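Local coordinates for carbonic anhydrase (Neosartorya fumigata, PDB 7COI) that catalyses, as a zinc-dependent beta-class carbonic anhydrase, the reversible hydration of carbon dioxide to hydrogencarbonate and a proton, at the interface of chains A and B. Sequence-based numbering; all coordinates share one arbitrary frame. Chains: chain A/B, Carbonic anhydrase.

The interface of chains A and B. Residues chain A 198, 202, 205; chain B 233, 237, 275, 279, 283.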
loop_
_atom_site.group_PDB
_atom_site.type_symbol
_atom_site.label_atom_id
_atom_site.label_comp_id
_atom_site.label_asym_id
_atom_site.label_seq_id
_atom_site.Cartn_x
_atom_site.Cartn_y
_atom_site.Cartn_z
ATOM N N ILE A 198 -5.111 -1.319 12.052
ATOM C CA ILE A 198 -6.041 -0.172 12.262
ATOM C C ILE A 198 -7.498 -0.626 12.090
ATOM O O ILE A 198 -8.344 -0.190 12.891
ATOM C CB ILE A 198 -5.687 1.017 11.356
ATOM C CG1 ILE A 198 -4.468 1.760 11.873
ATOM C CG2 ILE A 198 -6.885 1.951 11.235
ATOM C CD1 ILE A 198 -3.880 2.738 10.846
ATOM N N GLN A 202 -10.518 0.133 14.672
ATOM C CA GLN A 202 -11.722 0.910 14.307
ATOM C C GLN A 202 -12.966 0.156 14.830
ATOM O O GLN A 202 -13.898 0.813 15.381
ATOM C CB GLN A 202 -11.794 1.117 12.799
ATOM C CG GLN A 202 -10.660 2.008 12.275
ATOM C CD GLN A 202 -10.719 2.122 10.776
ATOM O OE1 GLN A 202 -10.941 1.142 10.068
ATOM N NE2 GLN A 202 -10.551 3.332 10.286
ATOM N N GLU A 205 -13.121 0.520 18.648
ATOM C CA GLU A 205 -13.699 1.847 18.993
ATOM C C GLU A 205 -15.216 1.785 18.827
ATOM O O GLU A 205 -15.916 2.232 19.752
ATOM C CB GLU A 205 -13.125 2.970 18.129
ATOM C CG GLU A 205 -13.757 4.333 18.340
ATOM C CD GLU A 205 -13.280 5.388 17.339
ATOM O OE1 GLU A 205 -14.102 6.188 16.894
ATOM O OE2 GLU A 205 -12.075 5.431 17.027
ATOM N N LYS B 233 -11.153 12.167 11.236
ATOM C CA LYS B 233 -11.372 10.973 12.085
ATOM C C LYS B 233 -10.195 10.011 11.875
ATOM O O LYS B 233 -9.571 9.600 12.864
ATOM C CB LYS B 233 -12.761 10.420 11.795
ATOM C CG LYS B 233 -13.060 9.067 12.395
ATOM C CD LYS B 233 -14.488 8.614 12.167
ATOM C CE LYS B 233 -14.763 7.297 12.870
ATOM N NZ LYS B 233 -16.214 6.994 12.888
ATOM N N GLN B 237 -7.165 8.600 14.515
ATOM C CA GLN B 237 -7.026 7.132 14.788
ATOM C C GLN B 237 -5.567 6.716 14.589
ATOM O O GLN B 237 -5.293 5.701 13.908
ATOM C CB GLN B 237 -7.980 6.324 13.911
ATOM C CG GLN B 237 -9.433 6.556 14.279
ATOM C CD GLN B 237 -10.421 5.830 13.398
ATOM O OE1 GLN B 237 -10.178 5.677 12.219
ATOM N NE2 GLN B 237 -11.533 5.353 13.963
ATOM N N ALA B 275 -17.180 9.648 21.504
ATOM C CA ALA B 275 -16.418 9.202 20.313
ATOM C C ALA B 275 -14.918 9.328 20.600
ATOM O O ALA B 275 -14.216 8.358 20.373
ATOM C CB ALA B 275 -16.811 9.988 19.073
ATOM N N ARG B 279 -11.898 6.512 21.114
ATOM C CA ARG B 279 -10.762 6.550 20.151
ATOM C C ARG B 279 -9.465 6.533 20.951
ATOM O O ARG B 279 -8.563 5.724 20.621
ATOM C CB ARG B 279 -10.838 7.783 19.247
ATOM C CG ARG B 279 -9.798 7.771 18.122
ATOM C CD ARG B 279 -10.113 8.730 17.000
ATOM N NE ARG B 279 -11.487 8.501 16.592
ATOM C CZ ARG B 279 -12.358 9.432 16.204
ATOM N NH1 ARG B 279 -12.025 10.711 16.093
ATOM N NH2 ARG B 279 -13.593 9.052 15.928
ATOM N N PHE B 283 -6.905 3.478 20.449
ATOM C CA PHE B 283 -5.751 3.781 19.558
ATOM C C PHE B 283 -4.497 4.257 20.290
ATOM O O PHE B 283 -3.439 4.115 19.673
ATOM C CB PHE B 283 -6.174 4.797 18.495
ATOM C CG PHE B 283 -6.992 4.179 17.392
ATOM C CD1 PHE B 283 -6.373 3.575 16.300
ATOM C CD2 PHE B 283 -8.371 4.202 17.447
ATOM C CE1 PHE B 283 -7.128 3.022 15.284
ATOM C CE2 PHE B 283 -9.130 3.655 16.420
ATOM C CZ PHE B 283 -8.503 3.068 15.341
#
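A:Ile198, A:Gln202 and A:Glu205 lie along helix 193-206 of chain A and face B:Arg279 and B:Phe283 of the C-terminal helix 273-283 and B:Gln237, a loop residue just past helix 216-236. This polar patch belongs to a two-fold symmetric, homodimer-type interface, recurs with the chains exchanged, and probably contributes to subunit assembly, as is usual for beta-class enzymes. A:Glu205 reaches across with CG anti to the backbone N (chi1 175°) and its chain extended, which delivers the carboxylate to B:Arg279. The guanidinium presents its NE and NH2 edge, one nitrogen to each oxygen: NH2 of B:Arg279 donates to OE1 of A:Glu205 at 3.1 Å, a salt bridge, and NE of B:Arg279 to OE2 of A:Glu205 at 3.2 Å. Both donors come from the syn side but lie somewhat out of the carboxylate plane, the two planes being turned 40° apart. Amide NE2 of B:Gln237 approaches OE2 of A:Glu205 at 3.1 Å from above that plane, on the face opposite NE. With donors from both residues, the carboxylate probably has its rotation restricted. Within chain B, CG of B:Lys233 covers one guanidinium face and CB of B:Gln237 the centre of the B:Phe283 ring, which may steady both. CZ of B:Phe283 lies 3.9 Å from CG of A:Gln202. The two glutamine side chains cross at about a right angle, and NE2 of A:Gln202 donates almost straight (175° at H) to OE1 of B:Gln237 at 3.1 Å.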